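GH127 beta-L-arabinofuranoside (Geobacillus stearothermophilus, PDB 4QK0) probably removes beta-L-arabinofuranose units from arabinose-containing sugars as a family GH127 glycoside hydrolase with a helical catalytic domain. Local coordinates at residues L340-R345 and G425-L430; Y356-E361 and G484-G489; F437-V442 and K511-I516; G467-T472 and L528-P533. All coordinates share one frame; numbering follows the deposited sequence.

Interactions 1 and 2 tie two successive helices, 334-350 and 354-365, to the loop entering strand 429-431 and to the end of strand 479-486; interactions 3 and 4 lie within the beta-rich middle region. Interactions 2 and 3 are the closest pair, with centres about 7 Å apart: Arg486 NE reaches His439 O at 2.7 Å, and Ala357 touches Tyr513. Interaction 1 joins interaction 3 through the pairing of strands 429-431 and 436-438, with Ile428 O 2.8 Å from His439 N. Interaction 4 belongs to a separate antiparallel sheet, which packs on interaction 3 through Tyr441 and on interaction 2 through Leu485 and Pro488. Interactions 1 and 4 are farthest apart, about 21 Å between centres, and do not touch.

Interaction 1 of 4, residues L340-R345 and G425-L430; sequences LVFWTR and GHYIYL
Arg345 lays its guanidinium over the face of the Tyr427 ring in a cation-pi contact, CZ standing 4.9 Å from the ring centroid and only 15° off the normal. The two planes are well tilted, so this is no parallel stack. The aliphatic part of the arginine shares the ring: CD approaches Tyr427 CE2 to 3.5 Å. Val341 CG1, anti to its own backbone N, meets the same ring carbon, CE2 of Tyr427, at 3.7 Å. At the far end of the tyrosine, OH sits near the plane of the Phe342 ring, at its edge, 3.3 Å from Phe342 CD1. A water ties the hydroxyl to the arginine, lying 2.7 Å from Tyr427 OH and accepting from Arg345 NH1. The carbonyl O of His426 lies over one face of the guanidinium.

In fold terms, one flank of helix 334-350 in the helical GH127 catalytic domain receives the loop that runs from helix 413-422 into strand 429-431. An extended chain from CG to NE carries the Arg345 head from the helix out to this loop. Behind the first shell, Leu420 of helix 413-422 touches both Val341 and Tyr427, while Met360 of helix 354-365 packs against Arg345.

Interaction 2 of 4, residues Y356-E361 and G484-G489; sequences YADVME and GLRIPG
The flat guanidinium of Arg486 has the carbonyl O of Ala357 over the centre of one face, and carboxylate oxygens of Asp358 and Glu361 around its edge. Glu361 is gripped end-on by two nitrogens. Arg486 NH2 binds Glu361 OE2 at 2.9 Å, and NH1 binds OE1 of the same glutamate at 3.0 Å. The planes of these two groups stand 77° apart, so both glutamate oxygens are met from above their carboxylate plane instead of in a coplanar fork. NH1 also reaches OD1 of Asp358 at 2.7 Å, on the anti lone pair. That oxygen accepts a second bond from Gly489 N, nearly straight at the hydrogen (172°) but arriving from above the carboxylate plane. A water bridges Asp358 OD2 to Ile487 O.

A bend at chi3 turns the arginine head toward the helix, and the methyl of Ala357 packs on its shaft, CB to Arg486 CD 3.4 Å. Outside the pair, His439 O takes the NE hydrogen, Tyr463 OH bonds to Glu361 OE2 and Trp490 NE1 to OE1. With two acids around one buried arginine, both carboxylates are probably ionised. Such a salt-bridge network here joins helix 354-365 of the catalytic domain to the end of strand 479-486 in the GH127 middle domain, a polar seam between the helical and beta parts of the fold.

Interaction 3 of 4, residues F437-V442 and K511-I516; sequences FVHLYV and KGYAYI
Aromatic contacts make up most of this meeting. Phe437 turns its edge to the face of Tyr513, the planes 88° apart and the centroids separated by 5.6 Å, with Phe437 CD1 coming to 3.9 Å from Tyr513 CD2. The next rim atom, Phe437 CE1, touches Tyr515 at CE2, 3.7 Å away; these two rings are also steeply inclined, but they meet obliquely, neither stacked nor edge-to-face. One phenylalanine therefore meets two tyrosines that stand two residues apart on strand 513-517.

The polar contact is a single short hydrogen bond, 2.6 Å between His439 ND1 and Tyr513 OH, in which either group could be the donor. Tyr513 OH arrives near the imidazole plane, at the ring's edge, and the two rings meet rim to rim.

As for the sheet, strands 436-438 and 513-517 flank strand 479-486 in the mixed sheet of the middle domain, so these side chains reach across the strand between them. Met352 touches Phe437, His439, Tyr513 and Tyr515, and Ala357 of helix 354-365 packs on Tyr513. The bond to His439 gives the buried tyrosine hydroxyl a polar partner at the tip of an otherwise apolar ring, and would be expected to fix the rotation of the imidazole.

Interaction 4 of 4, residues G467-T472 and L528-P533; sequences GTVRLT and LYFPMP
Leu528 overlaps Val469 across two neighbouring strands, CB to CB 4.0 Å, while its CD1 approaches CD1 of Leu471 at 4.4 Å. Val469 CG2, beside its own backbone N, lies loosely beside the Phe530 ring, 4.4 Å from its CE2. Thr468 and Tyr529 project from the other face of the sheet, where Thr468 OG1 lies 3.7 Å from Tyr529 CD1.

Between them the backbones run antiparallel. Val469 and Leu528 form a hydrogen-bonded pair with two nearly straight bonds, each 2.8 Å long: Val469 N to Leu528 O, and Leu528 N to Val469 O. Thr468 and Tyr529 are the adjoining non-hydrogen-bonded pair. At the end of the ladder Phe530 N bonds Gly467 O at 2.9 Å, this time from well above the carbonyl plane. Having no side chain, Gly467 points its CA-H almost straight at Phe530 O, a CA-H...O contact of 3.3 Å from Gly467 CA.

Strands 468-475 and 524-529 are neighbours in a seven-stranded antiparallel sheet, most of whose strands come from the middle region; Tyr441 packs on both Leu528 and Phe530. The backbone bonds set the register, and the side chains on the Val469 face give the sheet an apolar surface that meets Tyr441.

Interaction 1 of 4, residues L340-R345 and G425-L430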
# COMPACT_ATOMS: atom_id res chain seq x y z
N LEU A 340 -19.65 -4.34 -13.80
CA LEU A 340 -19.71 -3.11 -14.56
C LEU A 340 -20.36 -3.38 -15.92
O LEU A 340 -21.15 -2.59 -16.42
CB LEU A 340 -18.35 -2.52 -14.72
CG LEU A 340 -18.11 -1.28 -15.56
CD1 LEU A 340 -18.97 -0.12 -15.07
CD2 LEU A 340 -16.64 -0.91 -15.52
N VAL A 341 -20.04 -4.50 -16.51
CA VAL A 341 -20.67 -4.84 -17.77
C VAL A 341 -22.21 -4.92 -17.61
O VAL A 341 -22.95 -4.38 -18.45
CB VAL A 341 -20.15 -6.16 -18.32
CG1 VAL A 341 -20.95 -6.60 -19.56
CG2 VAL A 341 -18.67 -6.03 -18.68
N PHE A 342 -22.68 -5.58 -16.57
CA PHE A 342 -24.12 -5.68 -16.31
C PHE A 342 -24.73 -4.27 -16.19
O PHE A 342 -25.80 -4.02 -16.73
CB PHE A 342 -24.48 -6.45 -15.04
CG PHE A 342 -23.99 -7.88 -14.99
CD1 PHE A 342 -23.84 -8.65 -16.14
CD2 PHE A 342 -23.70 -8.46 -13.76
CE1 PHE A 342 -23.40 -9.97 -16.06
CE2 PHE A 342 -23.26 -9.81 -13.68
CZ PHE A 342 -23.12 -10.56 -14.83
N TRP A 343 -24.06 -3.40 -15.46
CA TRP A 343 -24.54 -2.06 -15.25
C TRP A 343 -24.68 -1.33 -16.58
O TRP A 343 -25.73 -0.73 -16.83
CB TRP A 343 -23.60 -1.30 -14.37
CG TRP A 343 -24.07 0.03 -13.98
CD1 TRP A 343 -25.35 0.49 -13.97
CD2 TRP A 343 -23.27 1.09 -13.44
NE1 TRP A 343 -25.40 1.75 -13.47
CE2 TRP A 343 -24.14 2.15 -13.12
CE3 TRP A 343 -21.91 1.23 -13.16
CZ2 TRP A 343 -23.69 3.38 -12.57
CZ3 TRP A 343 -21.46 2.45 -12.61
CH2 TRP A 343 -22.34 3.50 -12.31
N THR A 344 -23.68 -1.44 -17.44
CA THR A 344 -23.70 -0.72 -18.69
C THR A 344 -24.92 -1.11 -19.53
O THR A 344 -25.51 -0.30 -20.23
CB THR A 344 -22.44 -0.94 -19.54
OG1 THR A 344 -22.27 -2.34 -19.81
CG2 THR A 344 -21.20 -0.43 -18.80
N ARG A 345 -25.26 -2.37 -19.50
CA ARG A 345 -26.38 -2.83 -20.27
C ARG A 345 -27.68 -2.15 -19.82
O ARG A 345 -28.47 -1.82 -20.65
CB ARG A 345 -26.49 -4.34 -20.19
CG ARG A 345 -27.35 -4.93 -21.30
CD ARG A 345 -27.54 -6.40 -21.00
NE ARG A 345 -28.59 -7.02 -21.78
CZ ARG A 345 -28.98 -8.27 -21.61
NH1 ARG A 345 -28.40 -9.05 -20.70
NH2 ARG A 345 -29.95 -8.76 -22.36
N GLY A 425 -23.44 -13.14 -26.41
CA GLY A 425 -24.35 -12.87 -27.51
C GLY A 425 -25.47 -11.92 -27.16
O GLY A 425 -25.91 -11.17 -28.01
N HIS A 426 -25.85 -11.90 -25.90
CA HIS A 426 -26.93 -11.03 -25.42
C HIS A 426 -26.50 -9.56 -25.35
O HIS A 426 -27.34 -8.73 -25.14
CB HIS A 426 -27.33 -11.36 -24.01
CG HIS A 426 -27.88 -12.73 -23.81
ND1 HIS A 426 -27.60 -13.76 -24.67
CD2 HIS A 426 -28.63 -13.26 -22.81
CE1 HIS A 426 -28.18 -14.86 -24.24
NE2 HIS A 426 -28.81 -14.58 -23.11
N TYR A 427 -25.21 -9.25 -25.50
CA TYR A 427 -24.77 -7.86 -25.37
C TYR A 427 -24.47 -7.19 -26.71
O TYR A 427 -24.17 -6.00 -26.75
CB TYR A 427 -23.50 -7.77 -24.45
CG TYR A 427 -23.77 -8.24 -23.05
CD1 TYR A 427 -23.87 -9.60 -22.75
CD2 TYR A 427 -23.99 -7.34 -22.02
CE1 TYR A 427 -24.16 -10.06 -21.47
CE2 TYR A 427 -24.29 -7.78 -20.74
CZ TYR A 427 -24.36 -9.14 -20.48
OH TYR A 427 -24.63 -9.59 -19.22
N ILE A 428 -24.46 -7.93 -27.79
CA ILE A 428 -24.04 -7.36 -29.07
C ILE A 428 -25.08 -6.37 -29.61
O ILE A 428 -24.71 -5.31 -30.12
CB ILE A 428 -23.79 -8.48 -30.09
CG1 ILE A 428 -22.69 -9.41 -29.59
CG2 ILE A 428 -23.37 -7.91 -31.44
CD1 ILE A 428 -22.54 -10.67 -30.40
N TYR A 429 -26.35 -6.77 -29.55
CA TYR A 429 -27.46 -6.04 -30.23
C TYR A 429 -28.53 -5.68 -29.23
O TYR A 429 -28.67 -6.33 -28.21
CB TYR A 429 -28.12 -6.90 -31.34
CG TYR A 429 -27.17 -7.42 -32.42
CD1 TYR A 429 -26.75 -6.61 -33.48
CD2 TYR A 429 -26.72 -8.72 -32.39
CE1 TYR A 429 -25.87 -7.10 -34.44
CE2 TYR A 429 -25.86 -9.20 -33.36
CZ TYR A 429 -25.44 -8.39 -34.37
OH TYR A 429 -24.56 -8.91 -35.34
N LEU A 430 -29.25 -4.61 -29.50
CA LEU A 430 -30.49 -4.32 -28.77
C LEU A 430 -31.61 -3.94 -29.77
O LEU A 430 -31.48 -2.96 -30.51
CB LEU A 430 -30.28 -3.19 -27.77
CG LEU A 430 -31.54 -2.78 -27.02
CD1 LEU A 430 -31.99 -3.84 -26.01
CD2 LEU A 430 -31.31 -1.45 -26.31
O HOH W 1 -26.88 -8.61 -18.01

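Interaction 2 of 4, residues Y356-E361 and G484-G489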
# COMPACT_ATOMS: atom_id res chain seq x y z
N TYR A 356 -21.70 4.47 -22.76
CA TYR A 356 -22.01 3.31 -21.95
C TYR A 356 -21.45 2.06 -22.59
O TYR A 356 -20.89 1.17 -21.92
CB TYR A 356 -23.54 3.13 -21.72
CG TYR A 356 -24.22 4.35 -21.09
CD1 TYR A 356 -23.62 5.04 -20.04
CD2 TYR A 356 -25.47 4.78 -21.49
CE1 TYR A 356 -24.23 6.13 -19.46
CE2 TYR A 356 -26.08 5.89 -20.91
CZ TYR A 356 -25.45 6.57 -19.92
OH TYR A 356 -26.05 7.64 -19.32
N ALA A 357 -21.63 1.96 -23.89
CA ALA A 357 -21.18 0.79 -24.58
C ALA A 357 -19.65 0.81 -24.69
O ALA A 357 -19.04 -0.23 -24.80
CB ALA A 357 -21.85 0.65 -25.95
N ASP A 358 -19.07 1.99 -24.70
CA ASP A 358 -17.62 2.18 -24.74
C ASP A 358 -17.01 1.57 -23.50
O ASP A 358 -16.07 0.78 -23.62
CB ASP A 358 -17.24 3.65 -24.86
CG ASP A 358 -17.50 4.22 -26.25
OD1 ASP A 358 -17.68 3.45 -27.27
OD2 ASP A 358 -17.47 5.47 -26.34
N VAL A 359 -17.61 1.81 -22.36
CA VAL A 359 -17.20 1.19 -21.11
C VAL A 359 -17.43 -0.30 -21.09
O VAL A 359 -16.55 -1.08 -20.64
CB VAL A 359 -17.85 1.87 -19.92
CG1 VAL A 359 -17.56 1.16 -18.63
CG2 VAL A 359 -17.30 3.27 -19.81
N MSE A 360 -18.60 -0.73 -21.54
CA MSE A 360 -18.90 -2.13 -21.61
C MSE A 360 -17.78 -2.80 -22.37
O MSE A 360 -17.30 -3.86 -21.95
CB MSE A 360 -20.24 -2.29 -22.37
CG MSE A 360 -20.62 -3.73 -22.55
SE MSE A 360 -22.28 -4.00 -23.60
CE MSE A 360 -23.36 -3.31 -22.29
N GLU A 361 -17.41 -2.23 -23.52
CA GLU A 361 -16.41 -2.83 -24.40
C GLU A 361 -15.05 -2.83 -23.72
O GLU A 361 -14.32 -3.84 -23.75
CB GLU A 361 -16.38 -2.08 -25.71
CG GLU A 361 -15.23 -2.40 -26.63
CD GLU A 361 -15.32 -1.64 -27.93
OE1 GLU A 361 -15.02 -0.41 -27.92
OE2 GLU A 361 -15.65 -2.27 -28.99
N GLY A 484 -29.04 1.51 -35.63
CA GLY A 484 -28.21 2.39 -34.76
C GLY A 484 -26.83 1.78 -34.56
O GLY A 484 -26.73 0.70 -34.02
N LEU A 485 -25.80 2.41 -35.07
CA LEU A 485 -24.43 1.87 -35.01
C LEU A 485 -23.51 2.67 -34.07
O LEU A 485 -23.32 3.84 -34.30
CB LEU A 485 -23.83 1.86 -36.40
CG LEU A 485 -24.73 1.19 -37.45
CD1 LEU A 485 -24.10 1.31 -38.82
CD2 LEU A 485 -24.99 -0.24 -37.16
N ARG A 486 -22.98 2.04 -33.02
CA ARG A 486 -22.08 2.75 -32.11
C ARG A 486 -20.81 3.17 -32.83
O ARG A 486 -20.18 2.40 -33.54
CB ARG A 486 -21.67 1.91 -30.92
CG ARG A 486 -20.61 2.62 -30.05
CD ARG A 486 -20.34 1.89 -28.77
NE ARG A 486 -19.79 0.58 -29.04
CZ ARG A 486 -18.49 0.24 -28.98
NH1 ARG A 486 -17.54 1.11 -28.63
NH2 ARG A 486 -18.18 -0.99 -29.28
N ILE A 487 -20.48 4.43 -32.66
CA ILE A 487 -19.21 4.93 -33.16
C ILE A 487 -18.26 4.93 -31.92
O ILE A 487 -18.46 5.75 -31.00
CB ILE A 487 -19.35 6.33 -33.79
CG1 ILE A 487 -20.45 6.32 -34.86
CG2 ILE A 487 -18.03 6.76 -34.41
CD1 ILE A 487 -20.29 5.26 -35.95
N PRO A 488 -17.30 3.99 -31.87
CA PRO A 488 -16.53 3.83 -30.61
C PRO A 488 -15.78 5.07 -30.23
O PRO A 488 -15.20 5.75 -31.09
CB PRO A 488 -15.53 2.73 -30.95
CG PRO A 488 -16.23 1.95 -32.04
CD PRO A 488 -16.88 3.01 -32.87
N GLY A 489 -15.94 5.44 -28.97
CA GLY A 489 -15.31 6.64 -28.42
C GLY A 489 -13.80 6.63 -28.59
O GLY A 489 -13.21 7.68 -28.64
O HOH W 2 -19.50 5.98 -28.67

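Interaction 3 of 4, residues F437-V442 and K511-I516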
# COMPACT_ATOMS: atom_id res chain seq x y z
N PHE A 437 -30.10 -1.62 -32.65
CA PHE A 437 -28.79 -1.05 -32.21
C PHE A 437 -27.71 -2.12 -32.23
O PHE A 437 -27.96 -3.23 -31.79
CB PHE A 437 -28.87 -0.47 -30.80
CG PHE A 437 -29.72 0.76 -30.71
CD1 PHE A 437 -29.22 1.98 -31.05
CD2 PHE A 437 -31.05 0.67 -30.36
CE1 PHE A 437 -30.00 3.10 -31.01
CE2 PHE A 437 -31.86 1.78 -30.29
CZ PHE A 437 -31.34 3.01 -30.64
N VAL A 438 -26.56 -1.78 -32.83
CA VAL A 438 -25.35 -2.60 -32.77
C VAL A 438 -24.40 -1.96 -31.74
O VAL A 438 -23.90 -0.85 -31.95
CB VAL A 438 -24.68 -2.69 -34.13
CG1 VAL A 438 -23.54 -3.69 -34.11
CG2 VAL A 438 -25.69 -3.15 -35.17
N HIS A 439 -24.22 -2.64 -30.60
CA HIS A 439 -23.32 -2.15 -29.55
C HIS A 439 -21.88 -2.63 -29.74
O HIS A 439 -20.94 -1.84 -29.63
CB HIS A 439 -23.73 -2.66 -28.19
CG HIS A 439 -25.07 -2.23 -27.77
ND1 HIS A 439 -25.57 -0.97 -28.03
CD2 HIS A 439 -26.04 -2.89 -27.10
CE1 HIS A 439 -26.78 -0.88 -27.54
NE2 HIS A 439 -27.08 -2.03 -26.95
N LEU A 440 -21.72 -3.92 -30.03
CA LEU A 440 -20.38 -4.55 -30.16
C LEU A 440 -20.14 -5.07 -31.57
O LEU A 440 -21.09 -5.46 -32.30
CB LEU A 440 -20.28 -5.71 -29.19
CG LEU A 440 -20.58 -5.40 -27.70
CD1 LEU A 440 -20.50 -6.63 -26.83
CD2 LEU A 440 -19.63 -4.38 -27.16
N TYR A 441 -18.88 -4.98 -31.97
CA TYR A 441 -18.48 -5.39 -33.29
C TYR A 441 -17.81 -6.78 -33.17
O TYR A 441 -16.69 -6.94 -32.77
CB TYR A 441 -17.61 -4.33 -33.94
CG TYR A 441 -18.45 -3.10 -34.19
CD1 TYR A 441 -19.46 -3.13 -35.12
CD2 TYR A 441 -18.28 -1.95 -33.45
CE1 TYR A 441 -20.28 -2.02 -35.32
CE2 TYR A 441 -19.10 -0.84 -33.64
CZ TYR A 441 -20.09 -0.88 -34.61
OH TYR A 441 -20.92 0.18 -34.79
N VAL A 442 -18.62 -7.77 -33.48
CA VAL A 442 -18.35 -9.16 -33.20
C VAL A 442 -18.98 -9.91 -34.35
O VAL A 442 -20.17 -9.71 -34.62
CB VAL A 442 -19.06 -9.65 -31.92
CG1 VAL A 442 -18.80 -11.13 -31.72
CG2 VAL A 442 -18.60 -8.87 -30.71
N LYS A 511 -25.19 11.12 -29.62
CA LYS A 511 -24.62 10.49 -28.42
C LYS A 511 -23.90 9.19 -28.73
O LYS A 511 -24.23 8.14 -28.18
CB LYS A 511 -25.70 10.23 -27.40
CG LYS A 511 -26.30 11.52 -26.89
CD LYS A 511 -27.35 11.23 -25.84
CE LYS A 511 -27.65 12.49 -25.06
NZ LYS A 511 -28.50 12.14 -23.90
N GLY A 512 -23.00 9.27 -29.69
CA GLY A 512 -22.15 8.16 -30.06
C GLY A 512 -22.77 7.04 -30.85
O GLY A 512 -22.11 6.03 -31.07
N TYR A 513 -24.00 7.21 -31.34
CA TYR A 513 -24.63 6.22 -32.25
C TYR A 513 -24.97 6.91 -33.56
O TYR A 513 -25.55 7.98 -33.56
CB TYR A 513 -25.90 5.59 -31.65
CG TYR A 513 -25.58 4.47 -30.69
CD1 TYR A 513 -25.24 4.75 -29.36
CD2 TYR A 513 -25.54 3.14 -31.11
CE1 TYR A 513 -24.94 3.75 -28.46
CE2 TYR A 513 -25.17 2.13 -30.24
CZ TYR A 513 -24.87 2.45 -28.90
OH TYR A 513 -24.55 1.46 -28.01
N ALA A 514 -24.60 6.30 -34.68
CA ALA A 514 -25.06 6.78 -36.00
C ALA A 514 -26.44 6.13 -36.31
O ALA A 514 -26.56 4.89 -36.33
CB ALA A 514 -24.04 6.40 -37.07
N TYR A 515 -27.45 6.97 -36.49
CA TYR A 515 -28.79 6.50 -36.80
C TYR A 515 -29.02 6.48 -38.30
O TYR A 515 -29.14 7.52 -38.94
CB TYR A 515 -29.80 7.38 -36.13
CG TYR A 515 -29.81 7.19 -34.65
CD1 TYR A 515 -28.84 7.77 -33.85
CD2 TYR A 515 -30.82 6.44 -34.03
CE1 TYR A 515 -28.87 7.64 -32.47
CE2 TYR A 515 -30.85 6.30 -32.67
CZ TYR A 515 -29.85 6.90 -31.91
OH TYR A 515 -29.88 6.75 -30.57
N ILE A 516 -29.03 5.29 -38.87
CA ILE A 516 -29.27 5.12 -40.28
C ILE A 516 -30.68 4.59 -40.61
O ILE A 516 -30.98 3.39 -40.43
CB ILE A 516 -28.24 4.18 -40.88
CG1 ILE A 516 -26.84 4.70 -40.52
CG2 ILE A 516 -28.44 4.09 -42.41
CD1 ILE A 516 -25.74 3.84 -41.06

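Interaction 4 of 4, residues G467-T472 and L528-P533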
# COMPACT_ATOMS: atom_id res chain seq x y z
N GLY A 467 -10.42 -2.79 -37.76
CA GLY A 467 -11.59 -1.95 -37.62
C GLY A 467 -12.62 -1.95 -38.76
O GLY A 467 -13.54 -1.12 -38.78
N THR A 468 -12.46 -2.88 -39.71
CA THR A 468 -13.38 -3.00 -40.84
C THR A 468 -14.50 -3.98 -40.48
O THR A 468 -14.26 -5.13 -40.05
CB THR A 468 -12.65 -3.44 -42.11
OG1 THR A 468 -11.78 -2.36 -42.55
CG2 THR A 468 -13.65 -3.72 -43.23
N VAL A 469 -15.73 -3.49 -40.60
CA VAL A 469 -16.92 -4.29 -40.32
C VAL A 469 -17.87 -4.27 -41.51
O VAL A 469 -18.20 -3.21 -42.06
CB VAL A 469 -17.70 -3.76 -39.11
CG1 VAL A 469 -18.85 -4.67 -38.79
CG2 VAL A 469 -16.79 -3.62 -37.88
N ARG A 470 -18.31 -5.46 -41.90
CA ARG A 470 -19.28 -5.61 -42.99
C ARG A 470 -20.60 -6.14 -42.44
O ARG A 470 -20.65 -7.21 -41.86
CB ARG A 470 -18.68 -6.58 -44.00
CG ARG A 470 -19.47 -6.60 -45.27
CD ARG A 470 -19.15 -7.83 -46.18
NE ARG A 470 -18.17 -7.40 -47.17
CZ ARG A 470 -17.41 -8.21 -47.90
NH1 ARG A 470 -17.50 -9.54 -47.81
NH2 ARG A 470 -16.55 -7.67 -48.75
N LEU A 471 -21.64 -5.33 -42.55
CA LEU A 471 -23.00 -5.69 -42.12
C LEU A 471 -23.88 -5.92 -43.33
O LEU A 471 -24.03 -5.04 -44.18
CB LEU A 471 -23.66 -4.55 -41.35
CG LEU A 471 -23.08 -4.18 -40.02
CD1 LEU A 471 -23.69 -2.88 -39.54
CD2 LEU A 471 -23.42 -5.25 -39.01
N THR A 472 -24.46 -7.09 -43.40
CA THR A 472 -25.41 -7.43 -44.43
C THR A 472 -26.78 -7.43 -43.80
O THR A 472 -27.01 -8.06 -42.77
CB THR A 472 -25.11 -8.79 -45.05
OG1 THR A 472 -23.76 -8.79 -45.51
CG2 THR A 472 -26.01 -9.01 -46.26
N LEU A 528 -18.37 -0.49 -42.43
CA LEU A 528 -17.85 0.42 -41.42
C LEU A 528 -16.36 0.29 -41.38
O LEU A 528 -15.84 -0.81 -41.42
CB LEU A 528 -18.38 0.07 -40.06
CG LEU A 528 -19.88 -0.04 -39.87
CD1 LEU A 528 -20.21 -0.46 -38.45
CD2 LEU A 528 -20.48 1.31 -40.11
N TYR A 529 -15.68 1.43 -41.31
CA TYR A 529 -14.22 1.45 -41.19
C TYR A 529 -13.84 2.36 -40.01
O TYR A 529 -14.14 3.56 -40.01
CB TYR A 529 -13.56 1.94 -42.47
CG TYR A 529 -12.07 2.21 -42.27
CD1 TYR A 529 -11.22 1.20 -41.81
CD2 TYR A 529 -11.52 3.49 -42.52
CE1 TYR A 529 -9.87 1.45 -41.62
CE2 TYR A 529 -10.17 3.74 -42.32
CZ TYR A 529 -9.36 2.71 -41.87
OH TYR A 529 -8.03 2.95 -41.65
N PHE A 530 -13.26 1.72 -38.98
CA PHE A 530 -12.80 2.40 -37.79
C PHE A 530 -11.27 2.31 -37.82
O PHE A 530 -10.72 1.26 -37.51
CB PHE A 530 -13.32 1.71 -36.54
CG PHE A 530 -14.83 1.65 -36.45
CD1 PHE A 530 -15.61 2.82 -36.50
CD2 PHE A 530 -15.47 0.45 -36.25
CE1 PHE A 530 -16.99 2.77 -36.40
CE2 PHE A 530 -16.86 0.39 -36.16
CZ PHE A 530 -17.63 1.56 -36.23
N PRO A 531 -10.59 3.40 -38.17
CA PRO A 531 -9.12 3.37 -38.03
C PRO A 531 -8.61 2.98 -36.62
O PRO A 531 -9.14 3.47 -35.62
CB PRO A 531 -8.69 4.79 -38.39
CG PRO A 531 -9.89 5.47 -38.96
CD PRO A 531 -11.10 4.75 -38.46
N MSE A 532 -7.63 2.07 -36.57
CA MSE A 532 -7.01 1.58 -35.30
C MSE A 532 -5.51 1.93 -35.26
O MSE A 532 -4.67 1.03 -35.29
CB MSE A 532 -7.17 0.05 -35.17
CG MSE A 532 -8.57 -0.35 -34.83
SE MSE A 532 -8.55 -2.20 -34.29
CE MSE A 532 -10.44 -2.37 -33.86
N PRO A 533 -5.16 3.21 -35.18
CA PRO A 533 -3.78 3.55 -34.91
C PRO A 533 -3.36 3.20 -33.49
O PRO A 533 -4.23 3.00 -32.61
CB PRO A 533 -3.77 5.08 -35.01
CG PRO A 533 -5.14 5.50 -34.61
CD PRO A 533 -6.03 4.40 -35.17